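Local atomic coordinates of amine Dehydrogenase (Pseudomonas putida, PDB entry 1JMX), a protein that forms the seven-bladed beta-propeller subunit of a heme-containing bacterial amine dehydrogenase, an enzyme that probably oxidises amines and passes the electrons to heme c. Residues F43-A48 with N62-I67; Q149-R154 with P195-F200; A155-S160 with D239-K244; Y214-F219 with T247-D252. All blocks are in the same frame, centred on the assembly; numbering follows the deposited sequence.

Contact 1 (F43-A48 with N62-I67); sequences FGPGTA and NHYGDI
Within one blade of the beta-propeller, the loop leading into strand 47-50 meets the turn that joins strands 56-61 and 66-71. The polar part is carried by backbone: Tyr64 N donates to Gly44 O at 2.9 Å with a fairly straight N-H (158°), standing above the carbonyl plane. Asn62, His63 and Tyr64 all have positive phi, a left-handed run that curls the turn around this oxygen. Gly44 itself has phi 126°, where a side chain would jam against the preceding carbonyl oxygen. Phe43 O lies over a face of the His63 imidazole, toward its rim. In the turn, Asn62 ND2 reaches Asp66 OD2 at 3.0 Å, tying the start of the turn to the next strand. Beyond the turn, Gly65 and Asp66 together face Asn61 as a classic beta bulge. Where loop 43-46 enters strand 47-50, Gly46 and Thr47 face Leu60 as a G1 bulge.

In the apolar part, Pro45, preceded by a cis peptide, lays its ring over one face of Tyr64, a CH-pi contact. The phenol oxygen is hydrogen-bonded to Tyr95, on strand 89-99 of the next blade. Pro45 CD stands 3.5 Å from the centroid of the Tyr64 ring, almost on its normal.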
loop_
_atom_site.group_PDB
_atom_site.type_symbol
_atom_site.label_atom_id
_atom_site.label_comp_id
_atom_site.label_asym_id
_atom_site.label_seq_id
_atom_site.Cartn_x
_atom_site.Cartn_y
_atom_site.Cartn_z
ATOM N N PHE B 43 23.958 3.292 -1.919
ATOM C CA PHE B 43 23.198 4.058 -2.913
ATOM C C PHE B 43 21.843 4.511 -2.378
ATOM O O PHE B 43 21.236 3.836 -1.552
ATOM C CB PHE B 43 22.988 3.200 -4.167
ATOM C CG PHE B 43 22.332 3.929 -5.320
ATOM C CD1 PHE B 43 23.105 4.600 -6.265
ATOM C CD2 PHE B 43 20.947 3.910 -5.479
ATOM C CE1 PHE B 43 22.515 5.237 -7.349
ATOM C CE2 PHE B 43 20.350 4.543 -6.557
ATOM C CZ PHE B 43 21.139 5.210 -7.499
ATOM N N GLY B 44 21.364 5.641 -2.888
ATOM C CA GLY B 44 20.078 6.163 -2.467
ATOM C C GLY B 44 20.143 7.597 -1.995
ATOM O O GLY B 44 20.682 7.856 -0.925
ATOM N N PRO B 45 19.612 8.558 -2.769
ATOM C CA PRO B 45 18.955 8.370 -4.068
ATOM C C PRO B 45 19.930 8.304 -5.239
ATOM O O PRO B 45 19.576 7.867 -6.330
ATOM C CB PRO B 45 18.072 9.604 -4.170
ATOM C CG PRO B 45 18.902 10.656 -3.511
ATOM C CD PRO B 45 19.429 9.942 -2.288
ATOM N N GLY B 46 21.164 8.727 -4.998
ATOM C CA GLY B 46 22.167 8.728 -6.042
ATOM C C GLY B 46 22.036 9.946 -6.937
ATOM O O GLY B 46 22.633 9.998 -7.997
ATOM N N THR B 47 21.267 10.931 -6.503
ATOM C CA THR B 47 21.055 12.146 -7.274
ATOM C C THR B 47 22.339 12.963 -7.377
ATOM O O THR B 47 22.904 13.368 -6.357
ATOM C CB THR B 47 19.951 13.005 -6.637
ATOM O OG1 THR B 47 18.738 12.248 -6.587
ATOM C CG2 THR B 47 19.714 14.280 -7.442
ATOM N N ALA B 48 22.777 13.230 -8.608
ATOM C CA ALA B 48 24.007 13.985 -8.837
ATOM C C ALA B 48 23.853 15.276 -9.627
ATOM O O ALA B 48 22.908 15.449 -10.405
ATOM C CB ALA B 48 25.052 13.099 -9.511
ATOM N N ASN B 62 23.831 7.403 0.214
ATOM C CA ASN B 62 23.774 6.742 1.515
ATOM C C ASN B 62 22.435 6.921 2.219
ATOM O O ASN B 62 22.372 7.316 3.387
ATOM C CB ASN B 62 24.914 7.224 2.409
ATOM C CG ASN B 62 25.350 6.178 3.403
ATOM O OD1 ASN B 62 25.385 4.990 3.091
ATOM N ND2 ASN B 62 25.684 6.608 4.606
ATOM N N HIS B 63 21.368 6.645 1.478
ATOM C CA HIS B 63 20.004 6.742 1.981
ATOM C C HIS B 63 19.586 8.139 2.422
ATOM O O HIS B 63 19.064 8.325 3.525
ATOM C CB HIS B 63 19.777 5.713 3.094
ATOM C CG HIS B 63 20.132 4.316 2.695
ATOM N ND1 HIS B 63 19.377 3.581 1.809
ATOM C CD2 HIS B 63 21.191 3.539 3.018
ATOM C CE1 HIS B 63 19.956 2.414 1.598
ATOM N NE2 HIS B 63 21.059 2.363 2.320
ATOM N N TYR B 64 19.823 9.112 1.542
ATOM C CA TYR B 64 19.456 10.514 1.767
ATOM C C TYR B 64 20.079 11.141 3.016
ATOM O O TYR B 64 19.525 12.082 3.580
ATOM C CB TYR B 64 17.926 10.646 1.847
ATOM C CG TYR B 64 17.171 10.052 0.669
ATOM C CD1 TYR B 64 17.077 8.669 0.496
ATOM C CD2 TYR B 64 16.559 10.875 -0.276
ATOM C CE1 TYR B 64 16.401 8.124 -0.583
ATOM C CE2 TYR B 64 15.877 10.338 -1.361
ATOM C CZ TYR B 64 15.803 8.962 -1.511
ATOM O OH TYR B 64 15.150 8.430 -2.601
ATOM N N GLY B 65 21.240 10.643 3.434
ATOM C CA GLY B 65 21.866 11.176 4.629
ATOM C C GLY B 65 23.273 11.727 4.507
ATOM O O GLY B 65 23.849 12.136 5.514
ATOM N N ASP B 66 23.827 11.743 3.294
ATOM C CA ASP B 66 25.187 12.231 3.056
ATOM C C ASP B 66 25.347 12.828 1.661
ATOM O O ASP B 66 24.580 12.520 0.758
ATOM C CB ASP B 66 26.196 11.080 3.166
ATOM C CG ASP B 66 26.230 10.447 4.533
ATOM O OD1 ASP B 66 27.089 10.842 5.342
ATOM O OD2 ASP B 66 25.413 9.548 4.795
ATOM N N ILE B 67 26.377 13.652 1.490
ATOM C CA ILE B 67 26.693 14.271 0.206
ATOM C C ILE B 67 28.176 13.998 -0.083
ATOM O O ILE B 67 29.023 14.234 0.767
ATOM C CB ILE B 67 26.414 15.786 0.224
ATOM C CG1 ILE B 67 24.938 16.034 0.532
ATOM C CG2 ILE B 67 26.756 16.400 -1.115
ATOM C CD1 ILE B 67 24.593 17.479 0.711
#

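Contact 2 (Q149-R154 with P195-F200); sequences QVYLMR and PDVLYF
Tyr151 has the most surface buried here, followed by Leu152 and Tyr199. The chain from Gln149 to Arg154 runs into strand 153-155, while Pro195-Phe200 belongs to the long loop before strand 209-218, so two neighbouring propeller blades meet. Tyr151 holds its CG in the crowded position between backbone N and carbonyl carbon (chi1 52°), which sends the ring across toward residues 195-200. Its ring starts by the Tyr199 carbonyl, with CD1 3.3 Å from Tyr199 O, and finishes at Val197, where Tyr151 OH touches Val197 CG1 at 3.3 Å. The Tyr151 and Val197 side chains cross at about a right angle.

Leu152, with CG anti to the carbonyl carbon, comes at the same oxygen with its branch point: CG lies 3.4 Å from Tyr199 O, and CD1 is just as close. That methyl also meets the edge of the Tyr199 ring, Leu152 CD1 to Tyr199 CD2 being 3.9 Å. The phenol of Tyr199 leads elsewhere, to His203 and to Gly260 N. Val150 O takes a hydrogen bond from Tyr135 of the neighbouring amine dehydrogenase chain.

No hydrogen bond joins the two segments. Tyr199 O is buried among C-H groups and has no partner in the model, so the contact probably rests mainly on van der Waals packing, presumably at some cost in desolvation.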
loop_
_atom_site.group_PDB
_atom_site.type_symbol
_atom_site.label_atom_id
_atom_site.label_comp_id
_atom_site.label_asym_id
_atom_site.label_seq_id
_atom_site.Cartn_x
_atom_site.Cartn_y
_atom_site.Cartn_z
ATOM N N GLN B 149 8.615 20.763 4.207
ATOM C CA GLN B 149 8.303 20.308 2.858
ATOM C C GLN B 149 9.153 20.911 1.743
ATOM O O GLN B 149 8.684 21.119 0.622
ATOM C CB GLN B 149 6.804 20.476 2.591
ATOM C CG GLN B 149 5.933 19.663 3.559
ATOM C CD GLN B 149 4.477 20.111 3.593
ATOM O OE1 GLN B 149 4.179 21.305 3.655
ATOM N NE2 GLN B 149 3.564 19.148 3.581
ATOM N N VAL B 150 10.420 21.161 2.057
ATOM C CA VAL B 150 11.366 21.703 1.095
ATOM C C VAL B 150 12.063 20.539 0.396
ATOM O O VAL B 150 12.420 19.552 1.029
ATOM C CB VAL B 150 12.413 22.633 1.786
ATOM C CG1 VAL B 150 13.641 22.826 0.907
ATOM C CG2 VAL B 150 11.783 23.986 2.120
ATOM N N TYR B 151 12.181 20.629 -0.927
ATOM C CA TYR B 151 12.852 19.607 -1.717
ATOM C C TYR B 151 13.923 20.238 -2.620
ATOM O O TYR B 151 14.868 20.816 -2.100
ATOM C CB TYR B 151 11.842 18.712 -2.465
ATOM C CG TYR B 151 10.795 19.422 -3.308
ATOM C CD1 TYR B 151 10.855 19.380 -4.703
ATOM C CD2 TYR B 151 9.744 20.129 -2.718
ATOM C CE1 TYR B 151 9.907 20.024 -5.486
ATOM C CE2 TYR B 151 8.789 20.778 -3.499
ATOM C CZ TYR B 151 8.883 20.723 -4.884
ATOM O OH TYR B 151 7.981 21.398 -5.679
ATOM N N LEU B 152 13.778 20.176 -3.941
ATOM C CA LEU B 152 14.764 20.744 -4.869
ATOM C C LEU B 152 15.221 22.193 -4.633
ATOM O O LEU B 152 14.428 23.070 -4.299
ATOM C CB LEU B 152 14.278 20.611 -6.311
ATOM C CG LEU B 152 14.036 19.193 -6.809
ATOM C CD1 LEU B 152 13.661 19.245 -8.272
ATOM C CD2 LEU B 152 15.271 18.356 -6.606
ATOM N N MET B 153 16.517 22.422 -4.849
ATOM C CA MET B 153 17.148 23.726 -4.688
ATOM C C MET B 153 18.190 23.917 -5.785
ATOM O O MET B 153 18.851 22.964 -6.186
ATOM C CB MET B 153 17.871 23.819 -3.336
ATOM C CG MET B 153 16.994 23.647 -2.104
ATOM S SD MET B 153 17.886 24.002 -0.574
ATOM C CE MET B 153 19.353 23.043 -0.798
ATOM N N ARG B 154 18.328 25.147 -6.273
ATOM C CA ARG B 154 19.321 25.464 -7.299
ATOM C C ARG B 154 19.893 26.844 -7.003
ATOM O O ARG B 154 19.156 27.776 -6.713
ATOM C CB ARG B 154 18.708 25.465 -8.707
ATOM C CG ARG B 154 18.157 24.124 -9.214
ATOM C CD ARG B 154 19.225 23.080 -9.440
ATOM N NE ARG B 154 20.314 23.572 -10.274
ATOM C CZ ARG B 154 20.293 23.634 -11.604
ATOM N NH1 ARG B 154 19.220 23.238 -12.282
ATOM N NH2 ARG B 154 21.370 24.066 -12.259
ATOM N N PRO B 195 -1.617 24.426 -7.494
ATOM C CA PRO B 195 -0.899 23.432 -8.303
ATOM C C PRO B 195 -0.352 22.271 -7.462
ATOM O O PRO B 195 -0.268 22.359 -6.235
ATOM C CB PRO B 195 0.241 24.251 -8.911
ATOM C CG PRO B 195 0.503 25.297 -7.870
ATOM C CD PRO B 195 -0.882 25.706 -7.448
ATOM N N ASP B 196 -0.027 21.169 -8.130
ATOM C CA ASP B 196 0.539 20.003 -7.467
ATOM C C ASP B 196 1.909 19.784 -8.101
ATOM O O ASP B 196 2.046 19.764 -9.326
ATOM C CB ASP B 196 -0.356 18.767 -7.640
ATOM C CG ASP B 196 0.146 17.571 -6.844
ATOM O OD1 ASP B 196 0.137 17.635 -5.605
ATOM O OD2 ASP B 196 0.563 16.568 -7.451
ATOM N N VAL B 197 2.937 19.708 -7.265
ATOM C CA VAL B 197 4.284 19.517 -7.770
ATOM C C VAL B 197 4.986 18.362 -7.068
ATOM O O VAL B 197 5.064 18.307 -5.839
ATOM C CB VAL B 197 5.162 20.790 -7.615
ATOM C CG1 VAL B 197 6.407 20.673 -8.470
ATOM C CG2 VAL B 197 4.386 22.038 -7.969
ATOM N N LEU B 198 5.480 17.439 -7.880
ATOM C CA LEU B 198 6.208 16.265 -7.425
ATOM C C LEU B 198 7.406 16.213 -8.381
ATOM O O LEU B 198 7.268 15.862 -9.552
ATOM C CB LEU B 198 5.314 15.019 -7.558
ATOM C CG LEU B 198 5.817 13.647 -7.088
ATOM C CD1 LEU B 198 6.717 12.992 -8.144
ATOM C CD2 LEU B 198 6.535 13.796 -5.743
ATOM N N TYR B 199 8.575 16.601 -7.885
ATOM C CA TYR B 199 9.767 16.632 -8.719
ATOM C C TYR B 199 11.037 16.347 -7.927
ATOM O O TYR B 199 11.357 17.056 -6.977
ATOM C CB TYR B 199 9.874 17.998 -9.397
ATOM C CG TYR B 199 10.173 17.930 -10.871
ATOM C CD1 TYR B 199 9.169 17.625 -11.792
ATOM C CD2 TYR B 199 11.458 18.171 -11.351
ATOM C CE1 TYR B 199 9.439 17.560 -13.143
ATOM C CE2 TYR B 199 11.736 18.109 -12.711
ATOM C CZ TYR B 199 10.721 17.803 -13.597
ATOM O OH TYR B 199 10.988 17.747 -14.938
ATOM N N PHE B 200 11.747 15.297 -8.325
ATOM C CA PHE B 200 12.986 14.898 -7.665
ATOM C C PHE B 200 14.144 14.898 -8.649
ATOM O O PHE B 200 15.168 14.263 -8.412
ATOM C CB PHE B 200 12.840 13.491 -7.090
ATOM C CG PHE B 200 11.695 13.347 -6.139
ATOM C CD1 PHE B 200 11.452 14.323 -5.172
ATOM C CD2 PHE B 200 10.841 12.254 -6.227
ATOM C CE1 PHE B 200 10.371 14.212 -4.310
ATOM C CE2 PHE B 200 9.760 12.133 -5.371
ATOM C CZ PHE B 200 9.521 13.110 -4.413
#

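Contact 3 (A155-S160 with D239-K244); sequences AADDGS and DLKTGK
Two tight turns meet backbone to backbone: the type I turn from Ala156 to Gly159 presents Asp157 N to Leu240 O in a hydrogen bond of 2.9 Å that is virtually straight (177°) and runs nearly along the C=O axis. Ala156 CB packs beside the same carbonyl oxygen, and Leu240 CD2 lies 4.3 Å from Ala156 CB, a loose apolar contact.

Asp157 and Lys241 then lie side by side, pointing the same way, each with CG anti to its carbonyl carbon. What Asp157 OD2 touches is aliphatic, Lys241 CG at 3.4 Å, because the lysine chain bends at chi3 and chi4 and takes its ammonium elsewhere. Lys241 NZ donates to Arg207 O and forms a salt bridge with Asp239 OD1 at 3.3 Å, its hydrogen bond weak. Any long-range effect of Lys241 NZ on the Asp157 carboxylate, 6.1 Å away at OD2, is probably offset largely by Asp239.

Asp239 organises its own turn. OD1 accepts from Lys241 N on its anti lone pair, an Asx turn, while OD2 pairs with Lys244 NZ at 2.9 Å. On the facing side Asp158 OD1 accepts from Ser160 N, a second Asx turn. Both turns close beta hairpins, 153-155 with 161-164 and 230-239 with 245-250, so this is turn-to-turn packing of hairpins from adjacent blades of a beta-propeller.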
loop_
_atom_site.group_PDB
_atom_site.type_symbol
_atom_site.label_atom_id
_atom_site.label_comp_id
_atom_site.label_asym_id
_atom_site.label_seq_id
_atom_site.Cartn_x
_atom_site.Cartn_y
_atom_site.Cartn_z
ATOM N N ALA B 155 21.213 26.964 -7.047
ATOM C CA ALA B 155 21.864 28.238 -6.789
ATOM C C ALA B 155 21.958 29.036 -8.081
ATOM O O ALA B 155 22.496 28.560 -9.081
ATOM C CB ALA B 155 23.254 28.016 -6.204
ATOM N N ALA B 156 21.370 30.224 -8.073
ATOM C CA ALA B 156 21.411 31.105 -9.224
ATOM C C ALA B 156 22.823 31.688 -9.346
ATOM O O ALA B 156 23.631 31.572 -8.426
ATOM C CB ALA B 156 20.383 32.210 -9.068
ATOM N N ASP B 157 23.106 32.290 -10.497
ATOM C CA ASP B 157 24.395 32.911 -10.806
ATOM C C ASP B 157 24.854 33.977 -9.815
ATOM O O ASP B 157 26.054 34.135 -9.573
ATOM C CB ASP B 157 24.349 33.554 -12.195
ATOM C CG ASP B 157 24.499 32.558 -13.316
ATOM O OD1 ASP B 157 24.835 31.381 -13.054
ATOM O OD2 ASP B 157 24.290 32.972 -14.480
ATOM N N ASP B 158 23.907 34.749 -9.298
ATOM C CA ASP B 158 24.233 35.803 -8.352
ATOM C C ASP B 158 24.320 35.293 -6.914
ATOM O O ASP B 158 24.132 36.056 -5.964
ATOM C CB ASP B 158 23.206 36.925 -8.458
ATOM C CG ASP B 158 21.851 36.535 -7.907
ATOM O OD1 ASP B 158 21.546 35.332 -7.801
ATOM O OD2 ASP B 158 21.088 37.447 -7.558
ATOM N N GLY B 159 24.554 33.992 -6.761
ATOM C CA GLY B 159 24.664 33.402 -5.440
ATOM C C GLY B 159 23.371 33.122 -4.688
ATOM O O GLY B 159 23.421 32.507 -3.624
ATOM N N SER B 160 22.236 33.606 -5.191
ATOM C CA SER B 160 20.934 33.371 -4.550
ATOM C C SER B 160 20.508 31.908 -4.653
ATOM O O SER B 160 20.825 31.227 -5.620
ATOM C CB SER B 160 19.848 34.257 -5.168
ATOM O OG SER B 160 20.001 35.594 -4.743
ATOM N N ASP B 239 14.869 31.298 -14.308
ATOM C CA ASP B 239 16.072 31.561 -15.093
ATOM C C ASP B 239 17.197 31.786 -14.086
ATOM O O ASP B 239 17.150 32.728 -13.291
ATOM C CB ASP B 239 15.867 32.811 -15.957
ATOM C CG ASP B 239 16.877 32.917 -17.083
ATOM O OD1 ASP B 239 18.092 32.924 -16.807
ATOM O OD2 ASP B 239 16.446 32.986 -18.254
ATOM N N LEU B 240 18.194 30.908 -14.097
ATOM C CA LEU B 240 19.289 31.018 -13.144
ATOM C C LEU B 240 20.277 32.154 -13.397
ATOM O O LEU B 240 21.140 32.420 -12.568
ATOM C CB LEU B 240 20.012 29.681 -13.005
ATOM C CG LEU B 240 19.151 28.534 -12.467
ATOM C CD1 LEU B 240 20.017 27.307 -12.293
ATOM C CD2 LEU B 240 18.503 28.911 -11.143
ATOM N N LYS B 241 20.139 32.828 -14.534
ATOM C CA LYS B 241 21.009 33.952 -14.872
ATOM C C LYS B 241 20.406 35.266 -14.376
ATOM O O LYS B 241 21.041 36.028 -13.642
ATOM C CB LYS B 241 21.217 34.030 -16.395
ATOM C CG LYS B 241 22.008 32.861 -16.972
ATOM C CD LYS B 241 21.950 32.781 -18.503
ATOM C CE LYS B 241 20.579 32.279 -19.012
ATOM N NZ LYS B 241 20.161 30.934 -18.460
ATOM N N THR B 242 19.140 35.475 -14.711
ATOM C CA THR B 242 18.430 36.702 -14.376
ATOM C C THR B 242 17.425 36.628 -13.232
ATOM O O THR B 242 16.891 37.660 -12.809
ATOM C CB THR B 242 17.677 37.207 -15.622
ATOM O OG1 THR B 242 16.840 36.154 -16.120
ATOM C CG2 THR B 242 18.655 37.614 -16.715
ATOM N N GLY B 243 17.131 35.419 -12.761
ATOM C CA GLY B 243 16.162 35.269 -11.687
ATOM C C GLY B 243 14.722 35.395 -12.159
ATOM O O GLY B 243 13.796 35.370 -11.349
ATOM N N LYS B 244 14.529 35.550 -13.469
ATOM C CA LYS B 244 13.196 35.665 -14.064
ATOM C C LYS B 244 12.408 34.362 -13.911
ATOM O O LYS B 244 12.911 33.286 -14.231
ATOM C CB LYS B 244 13.321 35.991 -15.553
ATOM C CG LYS B 244 13.676 37.433 -15.856
ATOM C CD LYS B 244 14.492 37.561 -17.158
ATOM C CE LYS B 244 13.990 36.653 -18.301
ATOM N NZ LYS B 244 14.729 35.346 -18.428
#

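Contact 4 (Y214-F219 with T247-D252); sequences YTIARF and TQEFAD
Tyr214 and Glu249 cross obliquely, the phenol ring and the carboxylate turned 70° against each other. The tyrosine comes in tip first: its CG occupies the crowded position between backbone N and carbonyl carbon (chi1 65°), which stands the ring up from its strand toward residues 247-249. Glu249 sets out with CG anti to the carbonyl carbon and then bends at chi2, folding its carboxylate back to the phenol. Tyr214 OH donates to Glu249 OE2 at 2.8 Å, meeting that oxygen from above the carboxylate plane, while OE2 lies at the edge of the ring and near its plane.

Beside this bond the phenol oxygen is also flanked by Thr247 CB, 3.6 Å from Tyr214 OH. The apolar touch comes from Ile216, two residues along the strand and pointing toward the other segment: it puts its CG2 4.0 Å from Glu249 CG, so the glutamate's CG is packed as well as its carboxylate. Glu249 OE2 also forms a salt bridge with Arg189, and the two partners together probably keep this buried carboxylate ionised.

Strands 214-218 and 247-250 are not paired directly. Strand 230-239 runs between them in the antiparallel sheet of this blade, bonding to Tyr214 through Gly234 and to Ile216 through Leu232. The two short strand segments cross at 76°, with an axis approach of 8.7 Å, and Tyr214 and Glu249 bridge over one face of the middle strand, where Glu249 touches Leu232, before the chain turns a corner at Ala251.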
loop_
_atom_site.group_PDB
_atom_site.type_symbol
_atom_site.label_atom_id
_atom_site.label_comp_id
_atom_site.label_asym_id
_atom_site.label_seq_id
_atom_site.Cartn_x
_atom_site.Cartn_y
_atom_site.Cartn_z
ATOM N N TYR B 214 4.089 20.707 -13.317
ATOM C CA TYR B 214 3.065 20.746 -12.292
ATOM C C TYR B 214 1.725 20.489 -12.958
ATOM O O TYR B 214 1.632 20.504 -14.184
ATOM C CB TYR B 214 3.061 22.097 -11.551
ATOM C CG TYR B 214 2.683 23.310 -12.377
ATOM C CD1 TYR B 214 1.347 23.680 -12.543
ATOM C CD2 TYR B 214 3.668 24.115 -12.961
ATOM C CE1 TYR B 214 1.000 24.823 -13.266
ATOM C CE2 TYR B 214 3.329 25.263 -13.692
ATOM C CZ TYR B 214 1.994 25.604 -13.835
ATOM O OH TYR B 214 1.657 26.721 -14.544
ATOM N N THR B 215 0.718 20.153 -12.159
ATOM C CA THR B 215 -0.624 19.939 -12.681
ATOM C C THR B 215 -1.499 20.913 -11.922
ATOM O O THR B 215 -1.161 21.318 -10.808
ATOM C CB THR B 215 -1.152 18.493 -12.459
ATOM O OG1 THR B 215 -1.227 18.205 -11.059
ATOM C CG2 THR B 215 -0.264 17.470 -13.148
ATOM N N ILE B 216 -2.594 21.332 -12.536
ATOM C CA ILE B 216 -3.499 22.266 -11.883
ATOM C C ILE B 216 -4.903 22.054 -12.421
ATOM O O ILE B 216 -5.077 21.667 -13.575
ATOM C CB ILE B 216 -3.047 23.744 -12.088
ATOM C CG1 ILE B 216 -3.792 24.659 -11.113
ATOM C CG2 ILE B 216 -3.254 24.181 -13.542
ATOM C CD1 ILE B 216 -3.353 26.095 -11.144
ATOM N N ALA B 217 -5.895 22.242 -11.558
ATOM C CA ALA B 217 -7.293 22.075 -11.943
ATOM C C ALA B 217 -7.913 23.418 -12.294
ATOM O O ALA B 217 -7.826 24.367 -11.520
ATOM C CB ALA B 217 -8.073 21.423 -10.809
ATOM N N ARG B 218 -8.499 23.517 -13.482
ATOM C CA ARG B 218 -9.135 24.760 -13.868
ATOM C C ARG B 218 -10.624 24.545 -13.718
ATOM O O ARG B 218 -11.230 23.791 -14.477
ATOM C CB ARG B 218 -8.817 25.150 -15.306
ATOM C CG ARG B 218 -9.415 26.506 -15.646
ATOM C CD ARG B 218 -9.859 26.622 -17.094
ATOM N NE ARG B 218 -8.742 26.543 -18.027
ATOM C CZ ARG B 218 -8.627 25.619 -18.982
ATOM N NH1 ARG B 218 -9.574 24.686 -19.137
ATOM N NH2 ARG B 218 -7.544 25.605 -19.762
ATOM N N PHE B 219 -11.201 25.194 -12.715
ATOM C CA PHE B 219 -12.626 25.088 -12.425
ATOM C C PHE B 219 -13.543 25.530 -13.582
ATOM O O PHE B 219 -14.667 24.970 -13.680
ATOM C CB PHE B 219 -12.950 25.911 -11.183
ATOM C CG PHE B 219 -12.074 25.608 -10.003
ATOM C CD1 PHE B 219 -11.618 26.639 -9.182
ATOM C CD2 PHE B 219 -11.744 24.294 -9.680
ATOM C CE1 PHE B 219 -10.851 26.365 -8.052
ATOM C CE2 PHE B 219 -10.974 24.008 -8.548
ATOM C CZ PHE B 219 -10.530 25.045 -7.734
ATOM N N THR B 247 5.662 30.582 -15.667
ATOM C CA THR B 247 4.747 29.457 -15.530
ATOM C C THR B 247 3.784 29.502 -16.708
ATOM O O THR B 247 3.488 30.579 -17.235
ATOM C CB THR B 247 3.896 29.538 -14.253
ATOM O OG1 THR B 247 2.995 30.647 -14.355
ATOM C CG2 THR B 247 4.769 29.690 -13.015
ATOM N N GLN B 248 3.298 28.336 -17.123
ATOM C CA GLN B 248 2.350 28.271 -18.219
ATOM C C GLN B 248 1.880 26.853 -18.503
ATOM O O GLN B 248 2.694 25.930 -18.599
ATOM C CB GLN B 248 2.939 28.896 -19.488
ATOM C CG GLN B 248 3.639 27.947 -20.438
ATOM C CD GLN B 248 3.249 28.233 -21.873
ATOM O OE1 GLN B 248 3.750 29.182 -22.489
ATOM N NE2 GLN B 248 2.312 27.448 -22.402
ATOM N N GLU B 249 0.564 26.681 -18.614
ATOM C CA GLU B 249 -0.011 25.372 -18.916
ATOM C C GLU B 249 0.195 25.094 -20.407
ATOM O O GLU B 249 0.035 25.995 -21.237
ATOM C CB GLU B 249 -1.494 25.340 -18.559
ATOM C CG GLU B 249 -1.774 25.493 -17.075
ATOM C CD GLU B 249 -1.505 26.894 -16.563
ATOM O OE1 GLU B 249 -1.859 27.868 -17.262
ATOM O OE2 GLU B 249 -0.950 27.033 -15.456
ATOM N N PHE B 250 0.572 23.861 -20.745
ATOM C CA PHE B 250 0.830 23.504 -22.142
ATOM C C PHE B 250 0.009 22.348 -22.721
ATOM O O PHE B 250 0.294 21.877 -23.823
ATOM C CB PHE B 250 2.327 23.223 -22.348
ATOM C CG PHE B 250 2.854 22.070 -21.533
ATOM C CD1 PHE B 250 2.865 20.778 -22.056
ATOM C CD2 PHE B 250 3.362 22.277 -20.254
ATOM C CE1 PHE B 250 3.375 19.712 -21.319
ATOM C CE2 PHE B 250 3.876 21.213 -19.507
ATOM C CZ PHE B 250 3.882 19.930 -20.042
ATOM N N ALA B 251 -1.006 21.904 -21.990
ATOM C CA ALA B 251 -1.827 20.791 -22.453
ATOM C C ALA B 251 -2.836 20.306 -21.424
ATOM O O ALA B 251 -2.623 20.428 -20.216
ATOM C CB ALA B 251 -0.930 19.623 -22.844
ATOM N N ASP B 252 -3.943 19.754 -21.910
ATOM C CA ASP B 252 -4.929 19.191 -21.011
ATOM C C ASP B 252 -4.360 17.822 -20.661
ATOM O O ASP B 252 -3.833 17.121 -21.525
ATOM C CB ASP B 252 -6.301 19.037 -21.678
ATOM C CG ASP B 252 -7.346 18.480 -20.718
ATOM O OD1 ASP B 252 -7.669 17.274 -20.806
ATOM O OD2 ASP B 252 -7.818 19.236 -19.838
#

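How the contacts relate
The four contacts sample three of the propeller's blades. Contact 1 closes first along the chain, inside the blade of strands 47-50 to 76-82. Contacts 2 and 3 interleave, both tying the blade that opens with 153-155 to the one that opens with 209-218: contact 2 nearer the chain centre, contact 3 farther out, their centres about 18 Å apart, with Arg154 packed on Leu240. Contact 4, within the latter blade, follows contact 2 in series but alternates with contact 3; its centre is about 17 Å from that of contact 2, and Asp196 N probably bonds to Thr215 O between them. Contacts 1 and 4 thus hold single blades together while 2 and 3 join neighbouring ones, in an all-beta chain.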